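PDB 4ZAD: ferulic acid decarboxylase 1 from Candida dubliniensis, which probably catalyses the reversible decarboxylation of aromatic carboxylic acids such as ferulic, p-coumaric and cinnamic acid, using a prenylated FMN cofactor. Local coordinates for residues A[55-60]-A[142-147]; A[64-69]-A[312-317]; A[126-131]-A[266-271]; A[280-285]-A[302-307]. One frame throughout, in Å; residues are numbered along the deposited sequence.

Interaction 1. Residues A[55-60]-A[142-147]; sequences LKQDPE and KLPVPL
Lys142 and Pro144 pack against Leu55, Gln57, Asp58 and Glu60 in a loop-to-loop contact with no hydrogen bond across it. Segment 55-60 follows strand 49-52, and segment 142-147 lies between strands 131-134 and 162-166. The contact has two patches. In the inner one, Leu55 CD1 touches Pro144 CB at 4.0 Å, and the side chains cross at about a right angle. Gln57 bends at chi2 (-82°), which places CD near the proline; Gln57 OE1 lies 3.5 Å from Pro144 CG. This amide is held from outside: NE2 donates a hydrogen bond to Leu67 O, and OE1 accepts one from Asn61 ND2. The outer patch is the Lys142 chain. Asp58 OD1 lies 3.3 Å from Lys142 CD. Glu60 runs beside the lysine and points the same way, with OE1 3.6 Å from Lys142 CE. Lys142 NZ stays 4.0 Å from Glu60 OE1, beyond salt-bridge range, so any attraction is probably longer-ranged. Asp58 has CG anti to its backbone N (chi1 -178°), and its OD1 accepts from Glu60 N at 3.0 Å. The contact joins an Asx turn at 58-60 to an inverse gamma turn centred on Pro144, where the N-terminal and Rift-related regions of a UbiD-family enzyme meet.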
loop_
_atom_site.group_PDB
_atom_site.type_symbol
_atom_site.label_atom_id
_atom_site.label_comp_id
_atom_site.label_asym_id
_atom_site.label_seq_id
_atom_site.Cartn_x
_atom_site.Cartn_y
_atom_site.Cartn_z
ATOM N N LEU A 55 -26.057 -27.221 -2.686
ATOM C CA LEU A 55 -24.772 -27.667 -3.207
ATOM C C LEU A 55 -24.993 -28.894 -4.103
ATOM O O LEU A 55 -25.990 -29.616 -3.924
ATOM C CB LEU A 55 -23.830 -27.994 -2.044
ATOM C CG LEU A 55 -23.103 -26.820 -1.368
ATOM C CD1 LEU A 55 -22.267 -27.309 -0.182
ATOM C CD2 LEU A 55 -22.212 -26.079 -2.348
ATOM N N LYS A 56 -24.101 -29.112 -5.076
ATOM C CA LYS A 56 -24.225 -30.263 -5.966
ATOM C C LYS A 56 -23.730 -31.471 -5.229
ATOM O O LYS A 56 -22.554 -31.536 -4.872
ATOM C CB LYS A 56 -23.423 -30.108 -7.267
ATOM C CG LYS A 56 -23.551 -31.336 -8.247
ATOM C CD LYS A 56 -22.877 -31.066 -9.622
ATOM C CE LYS A 56 -22.717 -32.334 -10.521
ATOM N NZ LYS A 56 -21.295 -32.900 -10.559
ATOM N N GLN A 57 -24.629 -32.437 -5.054
ATOM C CA GLN A 57 -24.406 -33.580 -4.184
ATOM C C GLN A 57 -24.004 -34.842 -4.934
ATOM O O GLN A 57 -24.436 -35.095 -6.069
ATOM C CB GLN A 57 -25.651 -33.841 -3.344
ATOM C CG GLN A 57 -25.832 -32.843 -2.195
ATOM C CD GLN A 57 -24.991 -33.196 -0.940
ATOM O OE1 GLN A 57 -23.849 -33.714 -1.032
ATOM N NE2 GLN A 57 -25.555 -32.901 0.233
ATOM N N ASP A 58 -23.129 -35.608 -4.290
ATOM C CA ASP A 58 -22.733 -36.909 -4.760
ATOM C C ASP A 58 -23.925 -37.831 -4.422
ATOM O O ASP A 58 -24.505 -37.709 -3.344
ATOM C CB ASP A 58 -21.427 -37.345 -4.077
ATOM C CG ASP A 58 -20.931 -38.685 -4.571
ATOM O OD1 ASP A 58 -21.537 -39.720 -4.230
ATOM O OD2 ASP A 58 -19.938 -38.706 -5.307
ATOM N N PRO A 59 -24.309 -38.738 -5.349
ATOM C CA PRO A 59 -25.493 -39.560 -5.083
ATOM C C PRO A 59 -25.379 -40.514 -3.899
ATOM O O PRO A 59 -26.406 -40.803 -3.284
ATOM C CB PRO A 59 -25.676 -40.351 -6.389
ATOM C CG PRO A 59 -24.991 -39.526 -7.415
ATOM C CD PRO A 59 -23.784 -39.011 -6.701
ATOM N N GLU A 60 -24.168 -40.965 -3.567
ATOM C CA GLU A 60 -23.982 -41.958 -2.488
ATOM C C GLU A 60 -23.922 -41.332 -1.067
ATOM O O GLU A 60 -23.808 -42.061 -0.070
ATOM C CB GLU A 60 -22.763 -42.891 -2.770
ATOM C CG GLU A 60 -23.044 -44.110 -3.740
ATOM C CD GLU A 60 -21.807 -44.536 -4.640
ATOM O OE1 GLU A 60 -20.812 -45.148 -4.152
ATOM O OE2 GLU A 60 -21.852 -44.277 -5.868
ATOM N N LYS A 142 -17.990 -38.761 -0.102
ATOM C CA LYS A 142 -19.313 -38.488 -0.666
ATOM C C LYS A 142 -19.946 -37.161 -0.242
ATOM O O LYS A 142 -20.910 -36.694 -0.872
ATOM C CB LYS A 142 -20.270 -39.651 -0.355
ATOM C CG LYS A 142 -19.710 -41.050 -0.755
ATOM C CD LYS A 142 -19.368 -41.139 -2.244
ATOM C CE LYS A 142 -18.836 -42.509 -2.637
ATOM N NZ LYS A 142 -17.832 -42.494 -3.755
ATOM N N LEU A 143 -19.383 -36.537 0.788
ATOM C CA LEU A 143 -19.865 -35.218 1.248
ATOM C C LEU A 143 -19.438 -34.096 0.280
ATOM O O LEU A 143 -18.449 -34.231 -0.437
ATOM C CB LEU A 143 -19.372 -34.953 2.674
ATOM C CG LEU A 143 -19.834 -35.985 3.720
ATOM C CD1 LEU A 143 -19.223 -35.681 5.098
ATOM C CD2 LEU A 143 -21.330 -36.001 3.774
ATOM N N PRO A 144 -20.181 -32.983 0.256
ATOM C CA PRO A 144 -19.864 -31.873 -0.621
ATOM C C PRO A 144 -18.788 -30.967 -0.022
ATOM O O PRO A 144 -19.055 -29.809 0.356
ATOM C CB PRO A 144 -21.189 -31.153 -0.734
ATOM C CG PRO A 144 -21.817 -31.354 0.567
ATOM C CD PRO A 144 -21.303 -32.642 1.135
ATOM N N VAL A 145 -17.580 -31.524 0.029
ATOM C CA VAL A 145 -16.384 -30.863 0.515
ATOM C C VAL A 145 -15.823 -30.160 -0.692
ATOM O O VAL A 145 -15.684 -30.766 -1.755
ATOM C CB VAL A 145 -15.384 -31.909 1.080
ATOM C CG1 VAL A 145 -14.063 -31.280 1.511
ATOM C CG2 VAL A 145 -16.035 -32.668 2.233
ATOM N N PRO A 146 -15.534 -28.873 -0.559
ATOM C CA PRO A 146 -15.104 -28.097 -1.717
ATOM C C PRO A 146 -13.662 -28.318 -2.133
ATOM O O PRO A 146 -12.821 -28.629 -1.281
ATOM C CB PRO A 146 -15.250 -26.651 -1.243
ATOM C CG PRO A 146 -15.174 -26.710 0.238
ATOM C CD PRO A 146 -15.736 -28.035 0.639
ATOM N N LEU A 147 -13.385 -28.126 -3.428
ATOM C CA LEU A 147 -12.030 -27.911 -3.916
ATOM C C LEU A 147 -11.877 -26.398 -4.141
ATOM O O LEU A 147 -12.296 -25.801 -5.173
ATOM C CB LEU A 147 -11.780 -28.691 -5.192
ATOM C CG LEU A 147 -10.343 -28.716 -5.722
ATOM C CD1 LEU A 147 -9.603 -29.878 -5.107
ATOM C CD2 LEU A 147 -10.340 -28.829 -7.245
#

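Interaction 2. Residues A[64-69]-A[312-317]; sequences PKNLFR and YRDQAI
Asn66, Leu67 and Arg69 line up against Tyr312, Ala316 and Ile317, and the inner part of this contact is closely packed. Leu67 CD1 sits over one face of the Tyr312 ring, 4.0 Å from its centroid, in a CH-pi contact. Asn66 CB comes to the edge of the same ring, 3.6 Å from Tyr312 CE2. Tyr312 OH is hydrogen-bonded to Asp63, which steadies that end of the ring. Two backbone bonds close the middle. Ala316 N donates to Asn66 O at 3.0 Å, and Arg69 N donates to Ala316 O at 3.0 Å with a nearly straight N-H...O angle of 167°. Between them the peptide bond before Phe68 is cis. The other side is looser and more open to solvent, with Lys65 and Gln315 both exposed. The partly exposed Arg69 chain lies between that side and the packed part. It bends at chi2 and chi3, and one guanidinium face lies over Ile317 CG1, which is 3.6 Å from its plane. Arg69 and Ile317 form a parallel bridge, the start of the pairing between strands 69-71 and 317-319. Helix 9-19 packs on Ile317, and Leu133 of strand 131-134 and Met270 of strand 270-277 pack on Leu67 and Tyr312.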
loop_
_atom_site.group_PDB
_atom_site.type_symbol
_atom_site.label_atom_id
_atom_site.label_comp_id
_atom_site.label_asym_id
_atom_site.label_seq_id
_atom_site.Cartn_x
_atom_site.Cartn_y
_atom_site.Cartn_z
ATOM N N PRO A 64 -28.135 -36.509 2.508
ATOM C CA PRO A 64 -27.937 -35.245 1.826
ATOM C C PRO A 64 -28.834 -34.113 2.295
ATOM O O PRO A 64 -28.479 -32.948 2.133
ATOM C CB PRO A 64 -28.265 -35.567 0.360
ATOM C CG PRO A 64 -28.953 -36.873 0.362
ATOM C CD PRO A 64 -28.452 -37.589 1.565
ATOM N N LYS A 65 -29.995 -34.430 2.848
ATOM C CA LYS A 65 -30.898 -33.356 3.261
ATOM C C LYS A 65 -30.332 -32.647 4.484
ATOM O O LYS A 65 -30.676 -31.507 4.757
ATOM C CB LYS A 65 -32.355 -33.861 3.463
ATOM C CG LYS A 65 -32.730 -34.445 4.844
ATOM C CD LYS A 65 -33.902 -35.492 4.714
ATOM C CE LYS A 65 -35.052 -35.299 5.759
ATOM N NZ LYS A 65 -34.851 -36.056 7.052
ATOM N N ASN A 66 -29.445 -33.349 5.189
ATOM C CA ASN A 66 -28.767 -32.820 6.371
ATOM C C ASN A 66 -27.279 -32.470 6.218
ATOM O O ASN A 66 -26.774 -31.672 6.980
ATOM C CB ASN A 66 -28.906 -33.831 7.517
ATOM C CG ASN A 66 -30.305 -33.906 8.069
ATOM O OD1 ASN A 66 -30.757 -34.968 8.470
ATOM N ND2 ASN A 66 -30.990 -32.782 8.113
ATOM N N LEU A 67 -26.581 -33.083 5.270
ATOM C CA LEU A 67 -25.124 -32.957 5.169
ATOM C C LEU A 67 -24.680 -32.529 3.780
ATOM O O LEU A 67 -24.916 -33.278 2.818
ATOM C CB LEU A 67 -24.467 -34.319 5.450
ATOM C CG LEU A 67 -24.567 -34.785 6.892
ATOM C CD1 LEU A 67 -24.108 -36.239 7.069
ATOM C CD2 LEU A 67 -23.722 -33.816 7.721
ATOM N N PHE A 68 -24.099 -31.328 3.625
ATOM C CA PHE A 68 -24.302 -30.161 4.504
ATOM C C PHE A 68 -24.427 -28.953 3.572
ATOM O O PHE A 68 -24.161 -29.070 2.359
ATOM C CB PHE A 68 -23.149 -29.967 5.488
ATOM C CG PHE A 68 -21.808 -30.237 4.898
ATOM C CD1 PHE A 68 -21.193 -29.300 4.090
ATOM C CD2 PHE A 68 -21.162 -31.433 5.149
ATOM C CE1 PHE A 68 -19.957 -29.552 3.515
ATOM C CE2 PHE A 68 -19.931 -31.712 4.590
ATOM C CZ PHE A 68 -19.319 -30.779 3.761
ATOM N N ARG A 69 -24.866 -27.824 4.124
ATOM C CA ARG A 69 -24.800 -26.525 3.428
ATOM C C ARG A 69 -23.473 -25.899 3.769
ATOM O O ARG A 69 -22.803 -26.356 4.685
ATOM C CB ARG A 69 -25.892 -25.563 3.918
ATOM C CG ARG A 69 -27.309 -25.871 3.404
ATOM C CD ARG A 69 -28.339 -26.040 4.540
ATOM N NE ARG A 69 -28.877 -24.772 5.047
ATOM C CZ ARG A 69 -29.475 -24.627 6.231
ATOM N NH1 ARG A 69 -29.595 -25.640 7.071
ATOM N NH2 ARG A 69 -29.941 -23.448 6.597
ATOM N N TYR A 312 -24.322 -34.733 14.176
ATOM C CA TYR A 312 -24.709 -33.544 13.404
ATOM C C TYR A 312 -26.192 -33.224 13.537
ATOM O O TYR A 312 -27.020 -34.111 13.721
ATOM C CB TYR A 312 -24.359 -33.717 11.926
ATOM C CG TYR A 312 -25.101 -34.842 11.266
ATOM C CD1 TYR A 312 -24.626 -36.139 11.325
ATOM C CD2 TYR A 312 -26.281 -34.617 10.585
ATOM C CE1 TYR A 312 -25.308 -37.178 10.732
ATOM C CE2 TYR A 312 -26.980 -35.675 9.977
ATOM C CZ TYR A 312 -26.481 -36.937 10.068
ATOM O OH TYR A 312 -27.132 -37.965 9.483
ATOM N N ARG A 313 -26.518 -31.942 13.451
ATOM C CA ARG A 313 -27.888 -31.493 13.645
ATOM C C ARG A 313 -28.671 -31.549 12.344
ATOM O O ARG A 313 -28.126 -31.856 11.305
ATOM C CB ARG A 313 -27.894 -30.075 14.198
ATOM C CG ARG A 313 -27.490 -29.009 13.194
ATOM C CD ARG A 313 -27.353 -27.634 13.846
ATOM N NE ARG A 313 -28.523 -27.259 14.643
ATOM C CZ ARG A 313 -28.539 -26.250 15.496
ATOM N NH1 ARG A 313 -27.463 -25.519 15.681
ATOM N NH2 ARG A 313 -29.621 -25.981 16.184
ATOM N N ASP A 314 -29.966 -31.263 12.412
ATOM C CA ASP A 314 -30.779 -31.087 11.213
ATOM C C ASP A 314 -30.175 -29.972 10.391
ATOM O O ASP A 314 -29.884 -28.894 10.899
ATOM C CB ASP A 314 -32.197 -30.626 11.568
ATOM C CG ASP A 314 -33.076 -31.734 12.115
ATOM O OD1 ASP A 314 -32.807 -32.923 11.839
ATOM O OD2 ASP A 314 -34.057 -31.389 12.814
ATOM N N GLN A 315 -29.971 -30.240 9.123
ATOM C CA GLN A 315 -29.711 -29.209 8.146
ATOM C C GLN A 315 -28.419 -28.479 8.479
ATOM O O GLN A 315 -28.404 -27.254 8.622
ATOM C CB GLN A 315 -30.914 -28.246 8.047
ATOM C CG GLN A 315 -32.241 -28.925 7.740
ATOM C CD GLN A 315 -33.201 -27.985 7.019
ATOM O OE1 GLN A 315 -33.583 -26.932 7.552
ATOM N NE2 GLN A 315 -33.594 -28.357 5.806
ATOM N N ALA A 316 -27.344 -29.248 8.590
ATOM C CA ALA A 316 -26.103 -28.742 9.159
ATOM C C ALA A 316 -25.494 -27.708 8.228
ATOM O O ALA A 316 -25.590 -27.817 6.998
ATOM C CB ALA A 316 -25.103 -29.892 9.458
ATOM N N ILE A 317 -24.892 -26.683 8.823
ATOM C CA ILE A 317 -24.216 -25.652 8.037
ATOM C C ILE A 317 -22.718 -25.688 8.335
ATOM O O ILE A 317 -22.288 -25.654 9.484
ATOM C CB ILE A 317 -24.784 -24.232 8.298
ATOM C CG1 ILE A 317 -26.290 -24.200 8.005
ATOM C CG2 ILE A 317 -24.080 -23.212 7.432
ATOM C CD1 ILE A 317 -27.026 -23.073 8.764
#

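Interaction 3. Residues A[126-131]-A[266-271]; sequences SPHKKH and ADCEMV
His128 fills the bend of segment 266-271 and touches Ala266, Cys268, Glu269 and Val271. It belongs to a short 3-10 turn, 127-129, that leads toward strand 131-134. The facing segment enters strand 270-277 through a classic beta bulge, in which Glu269 and Met270 both face Phe220 of strand 214-220. Among the polar contacts, Ser126 OG donates to Ala266 O. The modelled separation of 2.5 Å is very short, so its exact length is doubtful. Both ring nitrogens of His128 are hydrogen-bonded outside the contact, ND1 to Ser311 OG and NE2 to Pro265 O. These bonds limit the rotation of the ring. Glu269 starts away from segment 126-131, and its carboxylate forms salt bridges with Arg10 and Arg313. Packing contacts come next. Pro127 CD rests 3.7 Å from Asp267 OD1. His128 CD2 approaches Cys268 CB at 3.6 Å, obliquely to the ring. Chi1 of 69° sets His128 CG within the bend, 3.9 Å from Val271 CG2. The ring is sandwiched. Ser126 OG lies above one face, toward the rim. The opposite face carries a third kind of interaction, a CH-pi contact: Val271 CG2 lies over the ring centre, 3.5 Å from the centroid and 14° off the normal.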
loop_
_atom_site.group_PDB
_atom_site.type_symbol
_atom_site.label_atom_id
_atom_site.label_comp_id
_atom_site.label_asym_id
_atom_site.label_seq_id
_atom_site.Cartn_x
_atom_site.Cartn_y
_atom_site.Cartn_z
ATOM N N SER A 126 -27.806 -30.164 23.346
ATOM C CA SER A 126 -26.982 -29.955 22.159
ATOM C C SER A 126 -27.707 -30.427 20.908
ATOM O O SER A 126 -28.028 -31.603 20.775
ATOM C CB SER A 126 -25.660 -30.737 22.279
ATOM O OG SER A 126 -24.941 -30.777 21.044
ATOM N N PRO A 127 -27.944 -29.511 19.967
ATOM C CA PRO A 127 -28.517 -29.890 18.686
ATOM C C PRO A 127 -27.763 -30.951 17.884
ATOM O O PRO A 127 -28.392 -31.731 17.202
ATOM C CB PRO A 127 -28.533 -28.568 17.913
ATOM C CG PRO A 127 -28.654 -27.513 18.958
ATOM C CD PRO A 127 -27.978 -28.055 20.185
ATOM N N HIS A 128 -26.434 -30.970 17.926
ATOM C CA HIS A 128 -25.672 -31.889 17.080
ATOM C C HIS A 128 -25.751 -33.324 17.591
ATOM O O HIS A 128 -25.381 -34.274 16.865
ATOM C CB HIS A 128 -24.219 -31.433 16.856
ATOM C CG HIS A 128 -23.355 -31.508 18.066
ATOM N ND1 HIS A 128 -22.835 -32.691 18.532
ATOM C CD2 HIS A 128 -22.893 -30.539 18.891
ATOM C CE1 HIS A 128 -22.104 -32.449 19.608
ATOM N NE2 HIS A 128 -22.127 -31.150 19.850
ATOM N N LYS A 129 -26.260 -33.498 18.816
ATOM C CA LYS A 129 -26.483 -34.848 19.329
ATOM C C LYS A 129 -27.753 -35.504 18.775
ATOM O O LYS A 129 -28.033 -36.631 19.137
ATOM C CB LYS A 129 -26.526 -34.866 20.849
ATOM C CG LYS A 129 -25.197 -34.644 21.559
ATOM C CD LYS A 129 -24.066 -35.518 21.039
ATOM C CE LYS A 129 -22.920 -35.597 22.019
ATOM N NZ LYS A 129 -21.887 -36.621 21.711
ATOM N N LYS A 130 -28.510 -34.844 17.898
ATOM C CA LYS A 130 -29.712 -35.475 17.362
ATOM C C LYS A 130 -29.423 -36.675 16.390
ATOM O O LYS A 130 -30.135 -37.682 16.432
ATOM C CB LYS A 130 -30.633 -34.426 16.721
ATOM C CG LYS A 130 -31.953 -35.002 16.130
ATOM C CD LYS A 130 -32.734 -33.977 15.302
ATOM C CE LYS A 130 -34.230 -34.285 15.259
ATOM N NZ LYS A 130 -35.021 -33.138 14.681
ATOM N N HIS A 131 -28.405 -36.552 15.530
ATOM C CA HIS A 131 -28.040 -37.608 14.573
ATOM C C HIS A 131 -26.598 -38.065 14.727
ATOM O O HIS A 131 -25.701 -37.273 14.995
ATOM C CB HIS A 131 -28.211 -37.164 13.110
ATOM C CG HIS A 131 -29.597 -36.733 12.747
ATOM N ND1 HIS A 131 -29.953 -35.406 12.625
ATOM C CD2 HIS A 131 -30.714 -37.451 12.467
ATOM C CE1 HIS A 131 -31.234 -35.327 12.312
ATOM N NE2 HIS A 131 -31.719 -36.552 12.205
ATOM N N ALA A 266 -21.874 -27.611 23.175
ATOM C CA ALA A 266 -23.270 -28.014 22.955
ATOM C C ALA A 266 -23.808 -27.582 21.604
ATOM O O ALA A 266 -24.494 -28.350 20.948
ATOM C CB ALA A 266 -24.162 -27.461 24.062
ATOM N N ASP A 267 -23.495 -26.359 21.189
ATOM C CA ASP A 267 -24.003 -25.815 19.920
ATOM C C ASP A 267 -22.938 -25.866 18.838
ATOM O O ASP A 267 -22.135 -24.934 18.665
ATOM C CB ASP A 267 -24.506 -24.369 20.087
ATOM C CG ASP A 267 -25.665 -24.258 21.074
ATOM O OD1 ASP A 267 -26.806 -24.594 20.671
ATOM O OD2 ASP A 267 -25.423 -23.834 22.236
ATOM N N CYS A 268 -22.914 -26.983 18.130
ATOM C CA CYS A 268 -22.105 -27.093 16.932
ATOM C C CYS A 268 -23.068 -27.532 15.857
ATOM O O CYS A 268 -24.194 -27.938 16.169
ATOM C CB CYS A 268 -20.987 -28.117 17.085
ATOM S SG CYS A 268 -19.839 -27.787 18.382
ATOM N N GLU A 269 -22.645 -27.442 14.604
ATOM C CA GLU A 269 -23.429 -28.024 13.520
ATOM C C GLU A 269 -23.053 -29.488 13.350
ATOM O O GLU A 269 -23.936 -30.330 13.154
ATOM C CB GLU A 269 -23.233 -27.253 12.216
ATOM C CG GLU A 269 -23.647 -25.807 12.304
ATOM C CD GLU A 269 -25.167 -25.624 12.207
ATOM O OE1 GLU A 269 -25.788 -26.096 11.220
ATOM O OE2 GLU A 269 -25.751 -24.989 13.104
ATOM N N MET A 270 -21.750 -29.788 13.425
ATOM C CA MET A 270 -21.254 -31.145 13.242
ATOM C C MET A 270 -19.997 -31.317 14.049
ATOM O O MET A 270 -19.125 -30.405 14.040
ATOM C CB MET A 270 -20.861 -31.443 11.780
ATOM C CG MET A 270 -21.975 -31.506 10.764
ATOM S SD MET A 270 -21.367 -31.625 9.088
ATOM C CE MET A 270 -20.871 -29.928 8.836
ATOM N N VAL A 271 -19.886 -32.507 14.674
ATOM C CA VAL A 271 -18.708 -32.898 15.428
ATOM C C VAL A 271 -18.179 -34.195 14.860
ATOM O O VAL A 271 -18.930 -35.110 14.603
ATOM C CB VAL A 271 -18.990 -33.061 16.958
ATOM C CG1 VAL A 271 -17.738 -33.567 17.685
ATOM C CG2 VAL A 271 -19.447 -31.733 17.569
#

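Interaction 4. Residues A[280-285]-A[302-307]; sequences TLVREG and QPLYRV
Val282 and Gln302 exchange two backbone hydrogen bonds. Gln302 N donates to Val282 O at 2.7 Å, in the carbonyl plane. Val282 N donates to Gln302 O at 2.9 Å, with the donor tilted 29° from that carbonyl plane. The charged ends nearby have partners outside the two segments. Glu284 forms a salt bridge with Arg179, which binds the prenylated FMN. The Glu284 side chain is about 7 Å from the cofactor. Arg306 NE forms a salt bridge with Asp277. Val282 and Gln302 are an antiparallel hydrogen-bonded pair in the sheet of the Rift-related region. The axes of the two short strand segments run at 101° to each other. Strand 300-312 then changes partner, and Leu304 and Arg306 form backbone hydrogen bonds with Asp277 and Tyr275 of strand 270-277. Packing surrounds the pair. Glu284 and Gln302 lie side by side and point the same way. Glu284 CG is modelled 3.3 Å from Gln302 CG, a tight approach whose exact length is doubtful. Chi1 of -172° sets Leu304 CG anti to the backbone N. Leu304 CD1 meets Val282 CG2 at 4.0 Å, with the side chains crossing at about a right angle. Leu281 CD2 reaches Pro303 CD at 4.3 Å. Farther out, Thr280 and Arg306 meet tip to tip, with Thr280 CG2 at the guanidinium edge, 3.4 Å from Arg306 NH2.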
loop_
_atom_site.group_PDB
_atom_site.type_symbol
_atom_site.label_atom_id
_atom_site.label_comp_id
_atom_site.label_asym_id
_atom_site.label_seq_id
_atom_site.Cartn_x
_atom_site.Cartn_y
_atom_site.Cartn_z
ATOM N N THR A 280 1.664 -42.251 11.537
ATOM C CA THR A 280 1.571 -42.540 10.097
ATOM C C THR A 280 1.486 -41.234 9.345
ATOM O O THR A 280 0.625 -40.431 9.619
ATOM C CB THR A 280 0.389 -43.493 9.687
ATOM O OG1 THR A 280 -0.562 -42.786 8.892
ATOM C CG2 THR A 280 -0.300 -44.153 10.897
ATOM N N LEU A 281 2.392 -41.046 8.401
ATOM C CA LEU A 281 2.406 -39.872 7.577
ATOM C C LEU A 281 1.658 -40.142 6.293
ATOM O O LEU A 281 1.685 -41.268 5.790
ATOM C CB LEU A 281 3.839 -39.483 7.274
ATOM C CG LEU A 281 4.634 -39.139 8.521
ATOM C CD1 LEU A 281 6.048 -38.674 8.120
ATOM C CD2 LEU A 281 3.868 -38.094 9.438
ATOM N N VAL A 282 0.968 -39.122 5.782
ATOM C CA VAL A 282 0.282 -39.203 4.491
ATOM C C VAL A 282 0.480 -37.871 3.722
ATOM O O VAL A 282 0.921 -36.865 4.311
ATOM C CB VAL A 282 -1.241 -39.534 4.655
ATOM C CG1 VAL A 282 -1.457 -40.757 5.502
ATOM C CG2 VAL A 282 -2.007 -38.349 5.242
ATOM N N ARG A 283 0.155 -37.861 2.424
ATOM C CA ARG A 283 0.295 -36.666 1.581
ATOM C C ARG A 283 -0.792 -35.664 1.927
ATOM O O ARG A 283 -1.958 -36.041 1.909
ATOM C CB ARG A 283 0.182 -37.068 0.099
ATOM C CG ARG A 283 0.453 -35.956 -0.978
ATOM C CD ARG A 283 0.476 -36.569 -2.458
ATOM N N GLU A 284 -0.416 -34.426 2.281
ATOM C CA GLU A 284 -1.387 -33.319 2.447
ATOM C C GLU A 284 -1.027 -32.126 1.571
ATOM O O GLU A 284 0.095 -31.628 1.487
ATOM C CB GLU A 284 -1.748 -32.961 3.916
ATOM C CG GLU A 284 -1.057 -31.811 4.589
ATOM C CD GLU A 284 -1.558 -30.387 4.281
ATOM O OE1 GLU A 284 -2.769 -30.007 4.427
ATOM O OE2 GLU A 284 -0.651 -29.605 3.934
ATOM N N GLY A 285 -2.030 -31.751 0.824
ATOM C CA GLY A 285 -1.772 -31.414 -0.585
ATOM C C GLY A 285 -1.491 -29.989 -0.391
ATOM O O GLY A 285 -1.800 -29.507 0.712
ATOM N N GLN A 302 2.080 -35.357 6.256
ATOM C CA GLN A 302 1.512 -34.851 7.510
ATOM C C GLN A 302 0.730 -35.976 8.221
ATOM O O GLN A 302 0.283 -36.944 7.579
ATOM C CB GLN A 302 0.605 -33.594 7.264
ATOM C CG GLN A 302 1.317 -32.269 6.840
ATOM C CD GLN A 302 2.231 -31.680 7.900
ATOM O OE1 GLN A 302 3.321 -31.169 7.598
ATOM N NE2 GLN A 302 1.805 -31.763 9.160
ATOM N N PRO A 303 0.554 -35.858 9.554
ATOM C CA PRO A 303 -0.143 -36.896 10.330
ATOM C C PRO A 303 -1.587 -37.131 9.888
ATOM O O PRO A 303 -2.111 -36.377 9.059
ATOM C CB PRO A 303 -0.089 -36.378 11.783
ATOM C CG PRO A 303 0.565 -35.147 11.785
ATOM C CD PRO A 303 1.183 -34.863 10.438
ATOM N N LEU A 304 -2.213 -38.164 10.438
ATOM C CA LEU A 304 -3.521 -38.601 9.949
ATOM C C LEU A 304 -4.512 -38.690 11.051
ATOM O O LEU A 304 -4.251 -39.378 12.041
ATOM C CB LEU A 304 -3.440 -39.991 9.297
ATOM C CG LEU A 304 -4.702 -40.459 8.590
ATOM C CD1 LEU A 304 -5.129 -39.469 7.466
ATOM C CD2 LEU A 304 -4.476 -41.874 8.023
ATOM N N TYR A 305 -5.644 -38.008 10.860
ATOM C CA TYR A 305 -6.743 -38.019 11.807
ATOM C C TYR A 305 -7.733 -39.041 11.327
ATOM O O TYR A 305 -8.301 -38.886 10.243
ATOM C CB TYR A 305 -7.457 -36.674 11.854
ATOM C CG TYR A 305 -6.664 -35.484 12.337
ATOM C CD1 TYR A 305 -5.823 -34.802 11.487
ATOM C CD2 TYR A 305 -6.830 -34.981 13.632
ATOM C CE1 TYR A 305 -5.133 -33.685 11.901
ATOM C CE2 TYR A 305 -6.133 -33.848 14.064
ATOM C CZ TYR A 305 -5.296 -33.207 13.182
ATOM O OH TYR A 305 -4.599 -32.079 13.573
ATOM N N ARG A 306 -7.959 -40.068 12.131
ATOM C CA ARG A 306 -8.843 -41.151 11.764
ATOM C C ARG A 306 -10.121 -40.860 12.445
ATOM O O ARG A 306 -10.170 -40.876 13.656
ATOM C CB ARG A 306 -8.299 -42.478 12.252
ATOM C CG ARG A 306 -6.824 -42.738 11.847
ATOM C CD ARG A 306 -6.344 -44.179 12.274
ATOM N NE ARG A 306 -5.006 -44.462 11.781
ATOM C CZ ARG A 306 -4.725 -44.884 10.545
ATOM N NH1 ARG A 306 -5.711 -45.086 9.651
ATOM N NH2 ARG A 306 -3.441 -45.092 10.195
ATOM N N VAL A 307 -11.166 -40.589 11.669
ATOM C CA VAL A 307 -12.515 -40.258 12.198
ATOM C C VAL A 307 -13.302 -41.549 12.457
ATOM O O VAL A 307 -13.489 -42.329 11.543
ATOM C CB VAL A 307 -13.282 -39.392 11.152
ATOM C CG1 VAL A 307 -14.692 -39.049 11.603
ATOM C CG2 VAL A 307 -12.486 -38.144 10.828
#

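From the N terminus, segment 55-60 opens interaction 1 and segment 64-69 opens interaction 2. Segment 126-131 then opens interaction 3. Segment 142-147 closes interaction 1, so this loop crosses those of interactions 2 and 3. Segment 266-271 closes interaction 3. Interaction 4 joins two strands close in the chain, 280-284 and 300-312. Segment 312-317 closes interaction 2, whose long loop contains interactions 3 and 4. Interactions 1 and 2 touch, for instance where Phe68 packs on Pro144, and both tie the N-terminal region to the Rift-related region. Interactions 2 and 3 meet through the Asp314-Lys130 salt bridge. Interactions 3 and 4 lie within the Rift-related region.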